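Local coordinates for Alr3699 protein (Nostoc sp., PDB 4XSO), which belongs to the GT-B class of glycosyltransferase-family proteins, built from two Rossmann-like domains, each around a parallel beta-sheet, at residues Ile223-Ala227 / Gly334-Ala340; Leu228-Pro233 / Asn265-Phe269. Residue numbers count along the deposited sequence, not the author numbering.

Both contacts, with centres about 12 Å apart, use helix 221-228 of the second Rossmann-like domain, contact 1 its body and contact 2 its last residue with the turn that follows. Contact 1 packs the helix against the start of helix 336-348, mainly through small and branched apolar side chains, with Ser336 also contributing; five of its nine touching residues are buried, and no hydrogen bond crosses it. Contact 2 brings the helix end and turn to edge strand 267-271; there a long arginine, partly exposed, meets backbone carbonyls as well as apolar groups. The two touch directly: Gln337 OE1 and Gln230 NE2, 2.8 Å apart, probably form a hydrogen bond, and the methyl of Ala340 lies near Cys231.

Contact 1: Ile223-Ala227 / Gly334-Ala340; sequences ILIDA and GESQELA
Leu339 lays its branched end over Ala227 and beside Leu224: Leu339 CG is 3.8 Å from Ala227 CB, and Leu339 CD2 is 4.2 Å from Leu224 CD1. This is helix-on-helix packing in a Rossmann-like domain of the GT-B fold, where helix 221-228 links strands 207-212 and 235-240 as a beta-alpha-beta crossover and helix 336-348 follows edge strand 329-331. Residues 223-227 are all helical. Before the second helix, Gly334 (phi/psi 82/-4) takes a positive phi, which favours glycine, and Glu335 occupies the N-cap position at -101/102; helix runs from Ser336 onward. The segment axes approach to 8.1 Å and cross at -63°. Ala227 and Ser336 form the closest CA pair, at 4.7 Å, and residues this small let the backbones come so near. Leu339, in the tp rotamer, also places CD2 4.3 Å from Ile223 CG2. Ile223, mm, sends CD1 to 3.6 Å from Gly334 O, while its carbonyl O sits 3.6 Å from Ser336 CB. Asp226 comes closest to Ser336 with its methylene, Asp226 CB to Ser336 OG 3.5 Å; its carboxylate OD1 is hydrogen-bonded to Gln257 NE2. Farther along, the methyls of Ala227 and Ala340 touch, CB to CB 4.1 Å. The tightest approach sets Ala227 CB 3.2 Å from Ser336 O, a carbonyl that accepts the helical hydrogen bond from Ala340 N at 3.0 Å.

Contact 2: Leu228-Pro233 / Asn265-Phe269; sequences LAQCPP and NRVKF
Arg266 is the first residue of 265-269 to meet 228-233, its backbone at phi/psi -130/7 and its CA 7.9 Å from that of Pro233, the nearest such pair. An m, t, p run of chi1 to chi3 carries its guanidinium between Pro233 CA over one face and Leu228 CG over the opposite one. NH2 makes a weak hydrogen bond to Cys231 O (3.4 Å), but its stronger partner is Val235 O; Pro232 O, though 2.7 Å from NH2, is poorly angled. A long side chain ending in a planar guanidinium suits this place, able to reach carbonyls while its faces rest on apolar groups. Cys231 closes a type I turn that starts at Leu228, with Cys231 N to Leu228 O at 3.0 Å, where helix 221-228 of the Rossmann-like domain gives way to strand 235-240. Arg266 O lies 3.4 Å from Leu228 CD2. Val267 then begins edge strand 267-271, which pairs with strand 235-240, and sets its CG2 3.8 Å from Leu228 CD2.

Contact 1: Ile223-Ala227 / Gly334-Ala340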
loop_
_atom_site.group_PDB
_atom_site.type_symbol
_atom_site.label_atom_id
_atom_site.label_comp_id
_atom_site.label_asym_id
_atom_site.label_seq_id
_atom_site.Cartn_x
_atom_site.Cartn_y
_atom_site.Cartn_z
ATOM N N ILE A 223 -14.534 -3.615 40.985
ATOM C CA ILE A 223 -13.503 -3.480 42.020
ATOM C C ILE A 223 -13.890 -2.363 43.025
ATOM O O ILE A 223 -13.792 -2.571 44.217
ATOM C CB ILE A 223 -12.104 -3.179 41.376
ATOM C CG1 ILE A 223 -11.755 -4.191 40.284
ATOM C CG2 ILE A 223 -10.995 -3.096 42.436
ATOM C CD1 ILE A 223 -11.479 -5.569 40.861
ATOM N N LEU A 224 -14.340 -1.179 42.536
ATOM C CA LEU A 224 -14.844 -0.138 43.416
ATOM C C LEU A 224 -16.011 -0.668 44.269
ATOM O O LEU A 224 -16.099 -0.379 45.454
ATOM C CB LEU A 224 -15.227 1.145 42.620
ATOM C CG LEU A 224 -15.889 2.271 43.436
ATOM C CD1 LEU A 224 -14.935 2.763 44.500
ATOM C CD2 LEU A 224 -16.269 3.434 42.502
ATOM N N ILE A 225 -16.937 -1.377 43.634
ATOM C CA ILE A 225 -18.099 -1.953 44.321
ATOM C C ILE A 225 -17.640 -2.949 45.432
ATOM O O ILE A 225 -18.059 -2.765 46.563
ATOM C CB ILE A 225 -19.097 -2.550 43.301
ATOM C CG1 ILE A 225 -19.656 -1.409 42.428
ATOM C CG2 ILE A 225 -20.223 -3.261 44.027
ATOM C CD1 ILE A 225 -20.184 -1.875 41.102
ATOM N N ASP A 226 -16.704 -3.879 45.146
ATOM C CA ASP A 226 -16.175 -4.750 46.220
ATOM C C ASP A 226 -15.524 -3.933 47.341
ATOM O O ASP A 226 -15.776 -4.152 48.515
ATOM C CB ASP A 226 -15.152 -5.718 45.689
ATOM C CG ASP A 226 -15.749 -6.874 44.925
ATOM O OD1 ASP A 226 -16.920 -7.164 45.142
ATOM O OD2 ASP A 226 -15.029 -7.485 44.079
ATOM N N ALA A 227 -14.747 -2.906 46.992
ATOM C CA ALA A 227 -14.181 -2.066 48.040
ATOM C C ALA A 227 -15.265 -1.335 48.851
ATOM O O ALA A 227 -15.101 -1.113 50.044
ATOM C CB ALA A 227 -13.203 -1.053 47.453
ATOM N N GLY A 334 -6.867 -4.603 40.466
ATOM C CA GLY A 334 -7.728 -5.723 40.794
ATOM C C GLY A 334 -7.905 -6.001 42.279
ATOM O O GLY A 334 -8.658 -6.900 42.616
ATOM N N GLU A 335 -7.199 -5.266 43.164
ATOM C CA GLU A 335 -7.259 -5.511 44.621
ATOM C C GLU A 335 -8.171 -4.522 45.395
ATOM O O GLU A 335 -7.777 -3.394 45.744
ATOM C CB GLU A 335 -5.855 -5.515 45.207
ATOM C CG GLU A 335 -4.857 -6.273 44.351
ATOM C CD GLU A 335 -4.942 -7.795 44.482
ATOM O OE1 GLU A 335 -6.052 -8.355 44.371
ATOM O OE2 GLU A 335 -3.871 -8.429 44.679
ATOM N N SER A 336 -9.360 -4.977 45.731
ATOM C CA SER A 336 -10.362 -4.123 46.308
ATOM C C SER A 336 -10.069 -3.744 47.719
ATOM O O SER A 336 -10.506 -2.656 48.173
ATOM C CB SER A 336 -11.770 -4.738 46.174
ATOM O OG SER A 336 -11.885 -5.967 46.879
ATOM N N GLN A 337 -9.324 -4.571 48.449
ATOM C CA GLN A 337 -9.076 -4.205 49.841
ATOM C C GLN A 337 -8.076 -3.047 49.947
ATOM O O GLN A 337 -8.174 -2.195 50.842
ATOM C CB GLN A 337 -8.629 -5.397 50.715
ATOM C CG GLN A 337 -8.394 -4.957 52.172
ATOM C CD GLN A 337 -9.693 -4.717 52.931
ATOM O OE1 GLN A 337 -10.542 -5.606 52.973
ATOM N NE2 GLN A 337 -9.857 -3.512 53.543
ATOM N N GLU A 338 -7.099 -3.022 49.065
ATOM C CA GLU A 338 -6.138 -1.931 49.048
ATOM C C GLU A 338 -6.867 -0.611 48.674
ATOM O O GLU A 338 -6.614 0.481 49.277
ATOM C CB GLU A 338 -5.007 -2.295 48.106
ATOM C CG GLU A 338 -3.825 -1.348 48.089
ATOM C CD GLU A 338 -2.710 -1.824 47.149
ATOM O OE1 GLU A 338 -2.735 -2.982 46.625
ATOM O OE2 GLU A 338 -1.789 -1.026 46.954
ATOM N N LEU A 339 -7.829 -0.718 47.764
ATOM C CA LEU A 339 -8.630 0.479 47.362
ATOM C C LEU A 339 -9.435 0.970 48.566
ATOM O O LEU A 339 -9.524 2.168 48.821
ATOM C CB LEU A 339 -9.543 0.129 46.169
ATOM C CG LEU A 339 -10.593 1.167 45.754
ATOM C CD1 LEU A 339 -9.925 2.527 45.476
ATOM C CD2 LEU A 339 -11.317 0.654 44.522
ATOM N N ALA A 340 -9.977 0.040 49.369
ATOM C CA ALA A 340 -10.787 0.429 50.528
ATOM C C ALA A 340 -9.923 1.095 51.580
ATOM O O ALA A 340 -10.330 2.077 52.267
ATOM C CB ALA A 340 -11.521 -0.767 51.127
#

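Contact 2: Leu228-Pro233 / Asn265-Phe269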
loop_
_atom_site.group_PDB
_atom_site.type_symbol
_atom_site.label_atom_id
_atom_site.label_comp_id
_atom_site.label_asym_id
_atom_site.label_seq_id
_atom_site.Cartn_x
_atom_site.Cartn_y
_atom_site.Cartn_z
ATOM N N LEU A 228 -16.372 -0.932 48.234
ATOM C CA LEU A 228 -17.407 -0.211 48.976
ATOM C C LEU A 228 -17.949 -1.082 50.118
ATOM O O LEU A 228 -18.215 -0.602 51.207
ATOM C CB LEU A 228 -18.552 0.181 48.031
ATOM C CG LEU A 228 -19.097 1.593 48.214
ATOM C CD1 LEU A 228 -17.958 2.592 48.248
ATOM C CD2 LEU A 228 -20.070 1.960 47.094
ATOM N N ALA A 229 -18.040 -2.373 49.851
ATOM C CA ALA A 229 -18.452 -3.357 50.845
ATOM C C ALA A 229 -17.602 -3.266 52.089
ATOM O O ALA A 229 -18.046 -3.694 53.142
ATOM C CB ALA A 229 -18.387 -4.753 50.249
ATOM N N GLN A 230 -16.389 -2.700 51.975
ATOM C CA GLN A 230 -15.446 -2.623 53.084
ATOM C C GLN A 230 -15.282 -1.238 53.676
ATOM O O GLN A 230 -14.340 -1.037 54.422
ATOM C CB GLN A 230 -14.074 -3.128 52.611
ATOM C CG GLN A 230 -14.094 -4.611 52.265
ATOM C CD GLN A 230 -14.240 -5.409 53.539
ATOM O OE1 GLN A 230 -15.356 -5.680 54.003
ATOM N NE2 GLN A 230 -13.110 -5.687 54.182
ATOM N N CYS A 231 -16.186 -0.310 53.339
ATOM C CA CYS A 231 -16.107 1.097 53.675
ATOM C C CYS A 231 -17.230 1.471 54.600
ATOM O O CYS A 231 -18.287 0.863 54.544
ATOM C CB CYS A 231 -16.236 1.959 52.391
ATOM S SG CYS A 231 -14.694 1.909 51.483
ATOM N N PRO A 232 -17.029 2.496 55.439
ATOM C CA PRO A 232 -18.161 2.856 56.262
ATOM C C PRO A 232 -19.395 3.249 55.471
ATOM O O PRO A 232 -19.336 3.533 54.242
ATOM C CB PRO A 232 -17.645 4.019 57.142
ATOM C CG PRO A 232 -16.248 4.284 56.752
ATOM C CD PRO A 232 -15.791 3.172 55.847
ATOM N N PRO A 233 -20.531 3.281 56.169
ATOM C CA PRO A 233 -21.828 3.443 55.484
ATOM C C PRO A 233 -22.069 4.821 54.846
ATOM O O PRO A 233 -22.833 4.902 53.915
ATOM C CB PRO A 233 -22.849 3.127 56.576
ATOM C CG PRO A 233 -22.116 3.289 57.883
ATOM C CD PRO A 233 -20.669 3.038 57.623
ATOM N N ASN A 265 -28.413 1.185 47.837
ATOM C CA ASN A 265 -28.578 2.539 48.239
ATOM C C ASN A 265 -27.267 3.315 48.482
ATOM O O ASN A 265 -27.287 4.335 49.090
ATOM C CB ASN A 265 -29.436 2.624 49.482
ATOM C CG ASN A 265 -30.450 3.752 49.359
ATOM O OD1 ASN A 265 -31.095 3.925 48.278
ATOM N ND2 ASN A 265 -30.563 4.567 50.411
ATOM N N ARG A 266 -26.156 2.785 48.033
ATOM C CA ARG A 266 -24.850 3.429 48.222
ATOM C C ARG A 266 -24.083 3.504 46.893
ATOM O O ARG A 266 -22.893 3.769 46.907
ATOM C CB ARG A 266 -24.049 2.594 49.225
ATOM C CG ARG A 266 -24.623 2.713 50.636
ATOM C CD ARG A 266 -23.831 1.909 51.610
ATOM N NE ARG A 266 -22.464 2.375 51.698
ATOM C CZ ARG A 266 -21.468 1.618 52.109
ATOM N NH1 ARG A 266 -21.674 0.347 52.507
ATOM N NH2 ARG A 266 -20.276 2.116 52.137
ATOM N N VAL A 267 -24.731 3.143 45.784
ATOM C CA VAL A 267 -24.163 3.203 44.436
ATOM C C VAL A 267 -25.215 3.899 43.570
ATOM O O VAL A 267 -26.384 3.518 43.637
ATOM C CB VAL A 267 -23.823 1.805 43.870
ATOM C CG1 VAL A 267 -23.113 1.887 42.520
ATOM C CG2 VAL A 267 -22.946 1.020 44.813
ATOM N N LYS A 268 -24.852 5.006 42.888
ATOM C CA LYS A 268 -25.764 5.706 41.958
ATOM C C LYS A 268 -25.187 5.637 40.561
ATOM O O LYS A 268 -24.071 6.117 40.322
ATOM C CB LYS A 268 -26.040 7.162 42.395
ATOM C CG LYS A 268 -26.895 7.279 43.651
ATOM C CD LYS A 268 -27.093 8.719 44.164
ATOM C CE LYS A 268 -27.992 9.571 43.262
ATOM N NZ LYS A 268 -29.434 9.650 43.698
ATOM N N PHE A 269 -25.907 5.015 39.626
ATOM C CA PHE A 269 -25.552 5.092 38.221
ATOM C C PHE A 269 -26.126 6.408 37.653
ATOM O O PHE A 269 -27.354 6.587 37.639
ATOM C CB PHE A 269 -26.130 3.946 37.436
ATOM C CG PHE A 269 -25.513 2.593 37.726
ATOM C CD1 PHE A 269 -25.971 1.803 38.761
ATOM C CD2 PHE A 269 -24.539 2.075 36.893
ATOM C CE1 PHE A 269 -25.442 0.522 38.976
ATOM C CE2 PHE A 269 -23.993 0.832 37.103
ATOM C CZ PHE A 269 -24.454 0.031 38.159
#